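PDB 2I6X: hydrolase, haloacid dehalogenase-like family from Porphyromonas gingivalis, which is a predicted hydrolase of the haloacid dehalogenase superfamily, probably acting on a substrate that has not been identified. Local coordinates for residues G47-L52 with E60-E65; L74-V79 with N114-D119; R27-A30 with I36-M39; V9-G14 with K148-E153. One frame throughout, in Å; residues are numbered along the deposited sequence. Where two conformers were deposited one is given.

Contact 1: residues G47-L52 with E60-E65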
loop_
_atom_site.group_PDB
_atom_site.type_symbol
_atom_site.label_atom_id
_atom_site.label_comp_id
_atom_site.label_asym_id
_atom_site.label_seq_id
_atom_site.Cartn_x
_atom_site.Cartn_y
_atom_site.Cartn_z
ATOM N N GLY A 47 -5.797 13.974 -11.091
ATOM C CA GLY A 47 -6.916 13.666 -10.203
ATOM C C GLY A 47 -6.620 13.944 -8.746
ATOM O O GLY A 47 -5.482 13.821 -8.300
ATOM N N LEU A 48 -7.639 14.323 -7.989
ATOM C CA LEU A 48 -7.387 14.619 -6.584
ATOM C C LEU A 48 -7.179 13.406 -5.691
ATOM O O LEU A 48 -6.528 13.543 -4.666
ATOM C CB LEU A 48 -8.340 15.660 -5.964
ATOM C CG LEU A 48 -9.816 15.824 -6.307
ATOM C CD1 LEU A 48 -10.608 14.695 -5.721
ATOM C CD2 LEU A 48 -10.354 17.158 -5.811
ATOM N N PHE A 49 -7.677 12.229 -6.076
ATOM C CA PHE A 49 -7.261 11.023 -5.376
ATOM C C PHE A 49 -5.766 10.745 -5.546
ATOM O O PHE A 49 -5.130 10.261 -4.624
ATOM C CB PHE A 49 -8.131 9.812 -5.735
ATOM C CG PHE A 49 -9.449 9.821 -5.023
ATOM C CD1 PHE A 49 -9.585 9.238 -3.769
ATOM C CD2 PHE A 49 -10.539 10.478 -5.580
ATOM C CE1 PHE A 49 -10.795 9.282 -3.110
ATOM C CE2 PHE A 49 -11.744 10.525 -4.927
ATOM C CZ PHE A 49 -11.882 9.933 -3.692
ATOM N N LEU A 50 -5.205 11.084 -6.708
ATOM C CA LEU A 50 -3.760 10.987 -6.884
ATOM C C LEU A 50 -3.026 12.018 -6.040
ATOM O O LEU A 50 -1.933 11.748 -5.548
ATOM C CB LEU A 50 -3.321 11.095 -8.356
ATOM C CG LEU A 50 -1.789 11.121 -8.542
ATOM C CD1 LEU A 50 -1.160 9.787 -8.092
ATOM C CD2 LEU A 50 -1.327 11.506 -9.955
ATOM N N ASP A 51 -3.611 13.201 -5.897
ATOM C CA ASP A 51 -3.020 14.255 -5.072
ATOM C C ASP A 51 -2.980 13.778 -3.621
ATOM O O ASP A 51 -2.058 14.110 -2.872
ATOM C CB ASP A 51 -3.818 15.560 -5.193
ATOM C CG ASP A 51 -3.675 16.218 -6.561
ATOM O OD1 ASP A 51 -2.774 15.825 -7.343
ATOM O OD2 ASP A 51 -4.467 17.145 -6.862
ATOM N N LEU A 52 -3.975 12.983 -3.248
ATOM C CA LEU A 52 -4.045 12.401 -1.924
ATOM C C LEU A 52 -2.947 11.338 -1.653
ATOM O O LEU A 52 -2.350 11.370 -0.571
ATOM C CB LEU A 52 -5.452 11.831 -1.649
ATOM C CG LEU A 52 -5.693 11.078 -0.326
ATOM C CD1 LEU A 52 -5.679 12.025 0.875
ATOM C CD2 LEU A 52 -6.982 10.282 -0.382
ATOM N N GLU A 60 -6.523 17.470 4.686
ATOM C CA GLU A 60 -7.386 18.660 4.780
ATOM C C GLU A 60 -7.659 19.301 3.431
ATOM O O GLU A 60 -8.801 19.683 3.140
ATOM C CB GLU A 60 -6.773 19.695 5.741
ATOM C CG GLU A 60 -7.343 21.127 5.643
ATOM C CD GLU A 60 -8.264 21.533 6.798
ATOM O OE1 GLU A 60 -8.405 22.759 7.018
ATOM O OE2 GLU A 60 -8.843 20.650 7.476
ATOM N N GLU A 61 -6.604 19.432 2.625
ATOM C CA GLU A 61 -6.704 20.020 1.295
ATOM C C GLU A 61 -7.547 19.187 0.317
ATOM O O GLU A 61 -8.366 19.742 -0.422
ATOM C CB GLU A 61 -5.309 20.286 0.714
ATOM C CG GLU A 61 -4.571 21.448 1.368
ATOM C CD GLU A 61 -3.174 21.631 0.802
ATOM O OE1 GLU A 61 -2.448 20.620 0.651
ATOM O OE2 GLU A 61 -2.799 22.786 0.501
ATOM N N PHE A 62 -7.359 17.867 0.336
ATOM C CA PHE A 62 -8.112 16.941 -0.512
ATOM C C PHE A 62 -9.614 16.948 -0.199
ATOM O O PHE A 62 -10.456 16.906 -1.105
ATOM C CB PHE A 62 -7.523 15.532 -0.371
ATOM C CG PHE A 62 -8.458 14.417 -0.772
ATOM C CD1 PHE A 62 -8.516 13.977 -2.105
ATOM C CD2 PHE A 62 -9.245 13.762 0.203
ATOM C CE1 PHE A 62 -9.365 12.908 -2.482
ATOM C CE2 PHE A 62 -10.117 12.689 -0.151
ATOM C CZ PHE A 62 -10.167 12.246 -1.496
ATOM N N ARG A 63 -9.944 17.018 1.081
ATOM C CA ARG A 63 -11.324 16.978 1.493
ATOM C C ARG A 63 -12.040 18.291 1.173
ATOM O O ARG A 63 -13.198 18.290 0.743
ATOM C CB ARG A 63 -11.399 16.640 2.981
ATOM C CG ARG A 63 -12.779 16.282 3.466
ATOM C CD ARG A 63 -12.734 15.618 4.831
ATOM N NE ARG A 63 -11.541 15.966 5.606
ATOM C CZ ARG A 63 -11.433 17.040 6.378
ATOM N NH1 ARG A 63 -12.449 17.885 6.460
ATOM N NH2 ARG A 63 -10.300 17.282 7.039
ATOM N N THR A 64 -11.335 19.402 1.371
ATOM C CA THR A 64 -11.819 20.709 0.988
ATOM C C THR A 64 -12.149 20.714 -0.504
ATOM O O THR A 64 -13.242 21.129 -0.906
ATOM C CB THR A 64 -10.778 21.813 1.313
ATOM O OG1 THR A 64 -10.526 21.830 2.722
ATOM C CG2 THR A 64 -11.289 23.209 0.887
ATOM N N GLU A 65 -11.211 20.250 -1.328
ATOM C CA GLU A 65 -11.448 20.215 -2.768
ATOM C C GLU A 65 -12.545 19.232 -3.170
ATOM O O GLU A 65 -13.309 19.515 -4.090
ATOM C CB GLU A 65 -10.154 19.949 -3.553
ATOM C CG GLU A 65 -9.112 21.026 -3.397
ATOM C CD GLU A 65 -9.682 22.392 -3.674
ATOM O OE1 GLU A 65 -9.990 23.124 -2.700
ATOM O OE2 GLU A 65 -9.851 22.723 -4.868
#

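Contact 2: residues L74-V79 with N114-D119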
loop_
_atom_site.group_PDB
_atom_site.type_symbol
_atom_site.label_atom_id
_atom_site.label_comp_id
_atom_site.label_asym_id
_atom_site.label_seq_id
_atom_site.Cartn_x
_atom_site.Cartn_y
_atom_site.Cartn_z
ATOM N N LEU A 74 -17.873 17.431 3.404
ATOM C CA LEU A 74 -17.501 16.132 3.942
ATOM C C LEU A 74 -16.505 16.326 5.065
ATOM O O LEU A 74 -15.596 17.150 4.977
ATOM C CB LEU A 74 -16.888 15.231 2.856
ATOM C CG LEU A 74 -17.739 15.121 1.583
ATOM C CD1 LEU A 74 -16.948 14.543 0.439
ATOM C CD2 LEU A 74 -19.028 14.320 1.828
ATOM N N THR A 75 -16.688 15.535 6.104
ATOM C CA THR A 75 -15.835 15.518 7.276
ATOM C C THR A 75 -14.735 14.462 7.110
ATOM O O THR A 75 -14.837 13.548 6.267
ATOM C CB THR A 75 -16.684 15.151 8.531
ATOM O OG1 THR A 75 -17.091 13.781 8.434
ATOM C CG2 THR A 75 -17.908 15.996 8.603
ATOM N N TYR A 76 -13.682 14.587 7.915
ATOM C CA TYR A 76 -12.675 13.558 8.008
ATOM C C TYR A 76 -13.316 12.160 8.137
ATOM O O TYR A 76 -13.005 11.242 7.354
ATOM C CB TYR A 76 -11.743 13.820 9.200
ATOM C CG TYR A 76 -10.681 12.763 9.339
ATOM C CD1 TYR A 76 -9.414 12.927 8.751
ATOM C CD2 TYR A 76 -10.940 11.580 10.021
ATOM C CE1 TYR A 76 -8.420 11.932 8.874
ATOM C CE2 TYR A 76 -9.976 10.586 10.135
ATOM C CZ TYR A 76 -8.729 10.771 9.562
ATOM O OH TYR A 76 -7.799 9.781 9.696
ATOM N N GLN A 77 -14.219 12.033 9.114
ATOM C CA GLN A 77 -14.803 10.768 9.509
ATOM C C GLN A 77 -15.561 10.130 8.353
ATOM O O GLN A 77 -15.467 8.930 8.128
ATOM C CB GLN A 77 -15.686 10.973 10.755
ATOM C CG GLN A 77 -16.243 9.713 11.366
ATOM C CD GLN A 77 -17.561 9.312 10.721
ATOM O OE1 GLN A 77 -18.412 10.175 10.438
ATOM N NE2 GLN A 77 -17.744 8.006 10.479
ATOM N N GLN A 78 -16.286 10.941 7.598
ATOM C CA GLN A 78 -17.035 10.461 6.427
ATOM C C GLN A 78 -16.177 9.875 5.337
ATOM O O GLN A 78 -16.547 8.872 4.739
ATOM C CB GLN A 78 -17.878 11.582 5.828
ATOM C CG GLN A 78 -19.138 11.877 6.601
ATOM C CD GLN A 78 -19.868 13.095 6.034
ATOM O OE1 GLN A 78 -19.266 14.148 5.793
ATOM N NE2 GLN A 78 -21.166 12.951 5.820
ATOM N N VAL A 79 -15.042 10.512 5.059
ATOM C CA VAL A 79 -14.189 10.083 3.961
ATOM C C VAL A 79 -13.384 8.904 4.421
ATOM O O VAL A 79 -13.231 7.920 3.692
ATOM C CB VAL A 79 -13.236 11.229 3.451
ATOM C CG1 VAL A 79 -12.269 10.702 2.372
ATOM C CG2 VAL A 79 -14.050 12.391 2.923
ATOM N N ASN A 114 -2.852 6.405 1.523
ATOM C CA ASN A 114 -3.313 7.722 1.849
ATOM C C ASN A 114 -3.202 7.865 3.366
ATOM O O ASN A 114 -3.008 6.872 4.044
ATOM C CB ASN A 114 -4.727 7.868 1.341
ATOM C CG ASN A 114 -5.639 6.823 1.902
ATOM O OD1 ASN A 114 -6.033 6.885 3.083
ATOM N ND2 ASN A 114 -5.981 5.842 1.085
ATOM N N PRO A 115 -3.270 9.105 3.898
ATOM C CA PRO A 115 -3.224 9.350 5.356
ATOM C C PRO A 115 -4.249 8.600 6.226
ATOM O O PRO A 115 -3.951 8.334 7.392
ATOM C CB PRO A 115 -3.487 10.854 5.468
ATOM C CG PRO A 115 -3.107 11.386 4.195
ATOM C CD PRO A 115 -3.344 10.359 3.141
ATOM N N TYR A 116 -5.439 8.317 5.682
ATOM C CA TYR A 116 -6.508 7.627 6.411
ATOM C C TYR A 116 -6.088 6.194 6.723
ATOM O O TYR A 116 -6.172 5.756 7.870
ATOM C CB TYR A 116 -7.821 7.599 5.618
ATOM C CG TYR A 116 -8.328 8.946 5.164
ATOM C CD1 TYR A 116 -8.996 9.801 6.046
ATOM C CD2 TYR A 116 -8.138 9.374 3.842
ATOM C CE1 TYR A 116 -9.455 11.042 5.621
ATOM C CE2 TYR A 116 -8.600 10.607 3.419
ATOM C CZ TYR A 116 -9.254 11.434 4.305
ATOM O OH TYR A 116 -9.708 12.650 3.868
ATOM N N VAL A 117 -5.634 5.471 5.705
ATOM C CA VAL A 117 -5.216 4.089 5.896
ATOM C C VAL A 117 -4.026 4.052 6.858
ATOM O O VAL A 117 -3.944 3.201 7.732
ATOM C CB VAL A 117 -4.920 3.385 4.536
ATOM C CG1 VAL A 117 -4.306 1.992 4.741
ATOM C CG2 VAL A 117 -6.213 3.251 3.749
ATOM N N LEU A 118 -3.134 5.022 6.711
ATOM C CA LEU A 118 -1.998 5.152 7.598
ATOM C C LEU A 118 -2.398 5.449 9.041
ATOM O O LEU A 118 -1.791 4.890 9.958
ATOM C CB LEU A 118 -1.030 6.205 7.075
ATOM C CG LEU A 118 -0.077 5.742 5.981
ATOM C CD1 LEU A 118 0.902 6.880 5.666
ATOM C CD2 LEU A 118 0.656 4.452 6.405
ATOM N N ASP A 119 -3.402 6.307 9.246
ATOM C CA ASP A 119 -3.955 6.500 10.571
ATOM C C ASP A 119 -4.444 5.151 11.153
ATOM O O ASP A 119 -4.194 4.849 12.329
ATOM C CB ASP A 119 -5.064 7.573 10.575
ATOM C CG ASP A 119 -4.519 9.031 10.391
ATOM O OD1 ASP A 119 -3.278 9.252 10.349
ATOM O OD2 ASP A 119 -5.343 9.982 10.266
#

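Contact 3: residues R27-A30 with I36-M39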
loop_
_atom_site.group_PDB
_atom_site.type_symbol
_atom_site.label_atom_id
_atom_site.label_comp_id
_atom_site.label_asym_id
_atom_site.label_seq_id
_atom_site.Cartn_x
_atom_site.Cartn_y
_atom_site.Cartn_z
ATOM N N ARG A 27 -19.887 3.270 -0.513
ATOM C CA ARG A 27 -19.834 4.240 0.583
ATOM C C ARG A 27 -19.648 5.683 0.073
ATOM O O ARG A 27 -20.339 6.620 0.531
ATOM C CB ARG A 27 -18.751 3.849 1.599
ATOM C CG ARG A 27 -18.992 2.517 2.305
ATOM C CD ARG A 27 -17.928 2.252 3.366
ATOM N NE ARG A 27 -18.045 0.907 3.918
ATOM C CZ ARG A 27 -17.423 0.458 5.017
ATOM N NH1 ARG A 27 -16.603 1.242 5.731
ATOM N NH2 ARG A 27 -17.637 -0.796 5.415
ATOM N N PHE A 28 -18.765 5.853 -0.917
ATOM C CA PHE A 28 -18.589 7.165 -1.555
ATOM C C PHE A 28 -19.853 7.722 -2.203
ATOM O O PHE A 28 -20.144 8.911 -2.073
ATOM C CB PHE A 28 -17.419 7.168 -2.533
ATOM C CG PHE A 28 -16.105 7.444 -1.880
ATOM C CD1 PHE A 28 -15.881 8.658 -1.232
ATOM C CD2 PHE A 28 -15.084 6.482 -1.896
ATOM C CE1 PHE A 28 -14.651 8.919 -0.611
ATOM C CE2 PHE A 28 -13.841 6.718 -1.280
ATOM C CZ PHE A 28 -13.620 7.943 -0.641
ATOM N N LYS A 29 -20.597 6.866 -2.895
ATOM C CA LYS A 29 -21.879 7.251 -3.458
ATOM C C LYS A 29 -22.834 7.725 -2.359
ATOM O O LYS A 29 -23.487 8.760 -2.503
ATOM C CB LYS A 29 -22.492 6.084 -4.237
ATOM C CG LYS A 29 -21.860 5.875 -5.583
ATOM C CD LYS A 29 -22.453 4.706 -6.332
ATOM C CE LYS A 29 -21.745 4.570 -7.664
ATOM N NZ LYS A 29 -21.913 3.219 -8.248
ATOM N N ALA A 30 -22.906 6.969 -1.262
ATOM C CA ALA A 30 -23.811 7.314 -0.164
ATOM C C ALA A 30 -23.503 8.674 0.502
ATOM O O ALA A 30 -24.401 9.287 1.069
ATOM C CB ALA A 30 -23.900 6.178 0.865
ATOM N N ILE A 36 -17.595 8.932 -8.389
ATOM C CA ILE A 36 -16.481 8.263 -7.704
ATOM C C ILE A 36 -15.769 7.196 -8.533
ATOM O O ILE A 36 -14.544 7.085 -8.480
ATOM C CB ILE A 36 -16.874 7.663 -6.308
ATOM C CG1 ILE A 36 -15.638 7.063 -5.618
ATOM C CG2 ILE A 36 -18.028 6.652 -6.407
ATOM C CD1 ILE A 36 -14.603 8.115 -5.168
ATOM N N GLU A 37 -16.543 6.410 -9.272
ATOM C CA GLU A 37 -16.008 5.271 -9.995
ATOM C C GLU A 37 -14.981 5.731 -11.035
ATOM O O GLU A 37 -13.916 5.127 -11.184
ATOM C CB GLU A 37 -17.153 4.488 -10.626
ATOM C CG GLU A 37 -16.745 3.210 -11.326
ATOM C CD GLU A 37 -17.831 2.147 -11.268
ATOM O OE1 GLU A 37 -17.785 1.222 -12.116
ATOM O OE2 GLU A 37 -18.720 2.241 -10.378
ATOM N N GLU A 38 -15.281 6.826 -11.718
ATOM C CA GLU A 38 -14.317 7.378 -12.652
ATOM C C GLU A 38 -13.169 8.120 -11.945
ATOM O O GLU A 38 -12.043 8.137 -12.451
ATOM C CB GLU A 38 -14.997 8.210 -13.761
ATOM C CG GLU A 38 -14.778 9.722 -13.712
ATOM C CD GLU A 38 -15.939 10.484 -14.312
ATOM O OE1 GLU A 38 -15.803 11.015 -15.441
ATOM O OE2 GLU A 38 -16.997 10.532 -13.650
HETATM N N MSE A 39 -13.463 8.724 -10.791
HETATM C CA MSE A 39 -12.443 9.407 -9.983
HETATM C C MSE A 39 -11.388 8.421 -9.485
HETATM O O MSE A 39 -10.211 8.768 -9.381
HETATM C CB MSE A 39 -13.063 10.171 -8.800
HETATM C CG MSE A 39 -13.689 11.536 -9.159
HETATM SE SE MSE A 39 -13.653 12.888 -7.706
HETATM C CE MSE A 39 -14.501 11.854 -6.311
HETATM O O HOH W 1 -20.423 4.514 -11.006
#

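Contact 4: residues V9-G14 with K148-E153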
loop_
_atom_site.group_PDB
_atom_site.type_symbol
_atom_site.label_atom_id
_atom_site.label_comp_id
_atom_site.label_asym_id
_atom_site.label_seq_id
_atom_site.Cartn_x
_atom_site.Cartn_y
_atom_site.Cartn_z
ATOM N N VAL A 9 10.427 -6.735 -0.060
ATOM C CA VAL A 9 9.610 -5.525 -0.057
ATOM C C VAL A 9 8.192 -5.943 -0.389
ATOM O O VAL A 9 7.975 -6.672 -1.351
ATOM C CB VAL A 9 10.088 -4.505 -1.146
ATOM C CG1 VAL A 9 9.159 -3.269 -1.189
ATOM C CG2 VAL A 9 11.524 -4.084 -0.903
ATOM N N PHE A 10 7.230 -5.487 0.408
ATOM C CA PHE A 10 5.831 -5.844 0.230
ATOM C C PHE A 10 5.028 -4.612 -0.101
ATOM O O PHE A 10 5.294 -3.538 0.444
ATOM C CB PHE A 10 5.275 -6.403 1.544
ATOM C CG PHE A 10 5.916 -7.680 1.987
ATOM C CD1 PHE A 10 5.318 -8.911 1.703
ATOM C CD2 PHE A 10 7.099 -7.664 2.710
ATOM C CE1 PHE A 10 5.909 -10.102 2.116
ATOM C CE2 PHE A 10 7.695 -8.843 3.107
ATOM C CZ PHE A 10 7.093 -10.064 2.809
ATOM N N ASP A 11 4.018 -4.753 -0.955
ATOM C CA ASP A 11 2.940 -3.738 -0.975
ATOM C C ASP A 11 1.988 -4.040 0.205
ATOM O O ASP A 11 2.038 -5.111 0.791
ATOM C CB ASP A 11 2.192 -3.801 -2.308
ATOM C CG ASP A 11 1.283 -2.610 -2.556
ATOM O OD1 ASP A 11 1.316 -1.579 -1.829
ATOM O OD2 ASP A 11 0.494 -2.728 -3.520
ATOM N N LEU A 12 1.123 -3.093 0.537
ATOM C CA LEU A 12 0.150 -3.246 1.585
ATOM C C LEU A 12 -1.169 -3.714 0.962
ATOM O O LEU A 12 -1.547 -4.890 1.116
ATOM C CB LEU A 12 -0.032 -1.918 2.336
ATOM C CG LEU A 12 -0.957 -1.935 3.571
ATOM C CD1 LEU A 12 -0.523 -2.956 4.632
ATOM C CD2 LEU A 12 -1.025 -0.532 4.160
ATOM N N GLY A 13 -1.855 -2.807 0.261
ATOM C CA GLY A 13 -3.088 -3.121 -0.432
ATOM C C GLY A 13 -2.833 -4.214 -1.451
ATOM O O GLY A 13 -1.836 -4.151 -2.214
ATOM N N GLY A 14 -3.713 -5.220 -1.469
ATOM C CA GLY A 14 -3.619 -6.296 -2.457
ATOM C C GLY A 14 -2.824 -7.468 -1.915
ATOM O O GLY A 14 -3.338 -8.585 -1.796
ATOM N N LYS A 148 5.903 10.986 -3.558
ATOM C CA LYS A 148 6.154 10.238 -4.797
ATOM C C LYS A 148 5.237 9.017 -4.805
ATOM O O LYS A 148 4.666 8.658 -3.770
ATOM C CB LYS A 148 7.616 9.769 -4.928
ATOM C CG LYS A 148 8.705 10.798 -4.678
ATOM C CD LYS A 148 10.062 10.139 -4.687
ATOM C CE LYS A 148 11.165 11.147 -5.017
ATOM N NZ LYS A 148 11.754 11.846 -3.847
ATOM N N TYR A 149 5.096 8.371 -5.959
ATOM C CA TYR A 149 4.131 7.283 -6.081
ATOM C C TYR A 149 4.589 6.322 -7.124
ATOM O O TYR A 149 5.165 6.707 -8.117
ATOM C CB TYR A 149 2.698 7.795 -6.399
ATOM C CG TYR A 149 2.605 8.698 -7.621
ATOM C CD1 TYR A 149 2.919 10.080 -7.530
ATOM C CD2 TYR A 149 2.215 8.194 -8.868
ATOM C CE1 TYR A 149 2.852 10.925 -8.647
ATOM C CE2 TYR A 149 2.160 9.043 -10.005
ATOM C CZ TYR A 149 2.474 10.401 -9.873
ATOM O OH TYR A 149 2.410 11.245 -10.977
ATOM N N LYS A 150 4.323 5.055 -6.881
ATOM C CA LYS A 150 4.477 4.024 -7.891
ATOM C C LYS A 150 3.446 4.298 -8.989
ATOM O O LYS A 150 2.362 4.781 -8.697
ATOM C CB LYS A 150 4.214 2.665 -7.275
ATOM C CG LYS A 150 5.182 2.299 -6.189
ATOM C CD LYS A 150 4.904 0.888 -5.627
ATOM C CE LYS A 150 3.684 0.914 -4.740
ATOM N NZ LYS A 150 3.340 -0.442 -4.278
ATOM N N PRO A 151 3.769 3.947 -10.237
ATOM C CA PRO A 151 4.974 3.207 -10.648
ATOM C C PRO A 151 6.203 4.026 -11.070
ATOM O O PRO A 151 7.061 3.513 -11.768
ATOM C CB PRO A 151 4.462 2.368 -11.837
ATOM C CG PRO A 151 3.335 3.225 -12.446
ATOM C CD PRO A 151 2.888 4.228 -11.383
ATOM N N ASN A 152 6.302 5.282 -10.659
ATOM C CA ASN A 152 7.471 6.077 -11.023
ATOM C C ASN A 152 8.701 5.473 -10.382
ATOM O O ASN A 152 8.626 4.927 -9.270
ATOM C CB ASN A 152 7.321 7.516 -10.561
ATOM C CG ASN A 152 6.164 8.221 -11.218
ATOM O OD1 ASN A 152 5.932 8.039 -12.403
ATOM N ND2 ASN A 152 5.427 9.036 -10.451
ATOM N N GLU A 153 9.821 5.574 -11.089
ATOM C CA GLU A 153 11.121 5.123 -10.593
ATOM C C GLU A 153 11.609 5.929 -9.395
ATOM O O GLU A 153 12.255 5.370 -8.514
ATOM C CB GLU A 153 12.180 5.130 -11.720
ATOM C CG GLU A 153 11.925 4.052 -12.741
ATOM C CD GLU A 153 12.896 4.018 -13.886
ATOM O OE1 GLU A 153 13.923 4.743 -13.872
ATOM O OE2 GLU A 153 12.640 3.227 -14.823
HETATM O O HOH W 2 0.691 0.437 -3.678
#

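Contact 1: residues G47-L52 with E60-E65
Helical segments 48-52 and 60-65 run nearly antiparallel, at 166° with axes 9.7 Å apart, and their backbones come closest where Leu52 faces Phe62. Phe62 carries the contact. Its CG lies anti to the backbone N (chi1 159°), which sends the ring across the gap to the other helix. There it meets three residues, each in a different way. Leu52 lies over one face. Its CD2 methyl sits above the ring centre, 3.9 Å from the centroid, a CH-pi contact. The CB of Leu52 adds to the same packing, 3.8 Å from Phe62 CD1. Phe49 meets the ring at its edge. Phe62 CZ points at the Phe49 face and lies 3.4 Å from Phe49 CE1. The two planes stand at 74°, so this is a T-shaped pair with Phe49 as the face and Phe62 as the edge. Leu48 also comes to the edge of Phe62, with its carbonyl O 3.3 Å from Phe62 CD1. This oxygen also accepts the helical bond from Leu52 N. The Leu48 side chain touches two residues of helix 59-70, Phe62 through CD1 and Glu65 through CD2. Leu48 CD2 lies 3.6 Å from the CB of Glu65, while the Glu65 carboxylate turns away to pair with Arg68. No hydrogen bond crosses between the two segments; their contact is apolar packing. Phe62 also touches Tyr116 and Val79, which extends the apolar cluster. The arrangement is an antiparallel helical hairpin of the all-helical cap inserted in this haloacid dehalogenase-like fold.

Contact 2: residues L74-V79 with N114-D119
The junction between the helical cap and the Rossmann-like core is bridged here by Tyr76 and Asp119. Tyr76 OH donates a short hydrogen bond of 2.5 Å to Asp119 OD2. Asp119 OD2 accepts through its anti lone pair, the one away from OD1. The phenol ring and the carboxylate are turned only 27° apart, and the oxygen lies near the ring plane at its edge. Tyr76 CG is anti to the backbone N (chi1 180°), which carries the hydroxyl out to the core helix. Next to this bond the two tyrosine side chains pass one another, pointing opposite ways. Tyr116 CE1 lies over one face of Tyr76, toward the rim, 3.5 Å from Tyr76 CE1. The planes meet at 47°, an oblique pairing. Helix 76-83 belongs to the cap, and helix 115-121 follows core strand 106-111. Both helices have capped starts at this junction. Thr75 and Gln78 form a capping box: Gln78 N donates to Thr75 OG1 at 3.1 Å, and Thr75 N to Gln78 OE1 at 2.9 Å. On the core side Asn114 OD1 accepts from Val117 N at 3.0 Å, with the donor above its carbonyl plane. Val79 CG1 packs on the phenol end of Tyr116, 3.5 Å from Tyr116 OH. The hydroxyl of Tyr116, a buried residue, has a weak hydrogen bond to Glu59 of helix 59-70, and the ring also touches Leu52.

Contact 3: residues R27-A30 with I36-M39
Glu37 OE2 accepts a hydrogen bond of 2.9 Å from water 1, which also takes a weak one, 3.4 Å long, from Lys29 NZ. The same two groups face each other directly in a long salt bridge, with Lys29 NZ 4.0 Å from Glu37 OE2. The water therefore fills in where the charges do not quite meet. Both residues are exposed. The Lys29 chain is extended beyond CG, which brings its ammonium alongside the second helix. On the way its CG passes the CG2 methyl of Ile36 at 4.0 Å. The two helices, 21-30 and 36-39, are joined by a five-residue loop and pack together within the helical cap. Next to this polar pair lies a buried apolar contact between Phe28 and Ile36. Ile36 has CG1 anti to its backbone N (chi1 -176°), and this branch makes the contact with the Phe28 ring. Ile36 CG1 also meets Phe28 CB at 3.6 Å. The CD1 methyl then lies over one face of the Phe28 ring, a CH-pi contact. It is 3.9 Å from the centroid and 24° off the normal, displaced toward CG and CD2 of the ring. The two side chains cross at about a right angle. Phe28 also packs on Ala82 and Leu83 of helix 76-83, and Ile36 reaches Phe49 of helix 48-54.

Contact 4: residues V9-G14 with K148-E153
The putative active site of the haloacid dehalogenase fold is where Asp11 and Lys150 meet. Asp11 follows strand 7-10, in the place of the first-motif aspartate that acts as nucleophile in relatives. Lys150 fits the conserved lysine of the third motif. Its NZ makes a salt bridge with Asp11 OD1 at 3.4 Å. Water 2 joins the same two atoms, donating to Asp11 OD1 at 2.8 Å and accepting from Lys150 NZ at 2.9 Å. Lys150 approaches obliquely, on a chain bent at chi3. The lysine is not held by Asp11 alone: NZ also forms a salt bridge with Asp174 and a hydrogen bond with Leu110 O, and these partners fix the ammonium deep in the fold. Asp11 OD1 takes a further, weak bond from Leu12 N at 2.8 Å, bent to 139°. The other oxygen of the carboxylate, Asp11 OD2, lies 3.0 Å from Gly13 O, and Asp174 and Asp175 are close by. It is at such a gathering of acceptors that relatives bind magnesium. Strand 7-10 lies between strands 106-111 and 170-173 in the parallel sheet. The lysine reaches the C-terminal end of strand 7-10 from the loop before helix 153-163, passing Ile155 of that helix and Asn179 of helix 177-185.

How the contacts relate
From the N terminus, segment 9-14 opens contact 4, which closes only at 148-153, so contacts 1, 2 and 3 all nest inside its loop. Contact 3 comes first and closes a short turn between helices 21-30 and 36-39. Contact 1 follows with the hairpin of helices 48-54 and 59-70. Contact 2 then makes a longer loop, from helix 76-83 of the cap to helix 115-121 of the core. These three run in series and none cross. Phe49 joins contacts 1 and 3 by packing on Ile36 and Phe28. Leu52 meets Pro115 between contacts 1 and 2. Leu50 touches Tyr149, linking the cap to the loop that carries the putative active-site lysine.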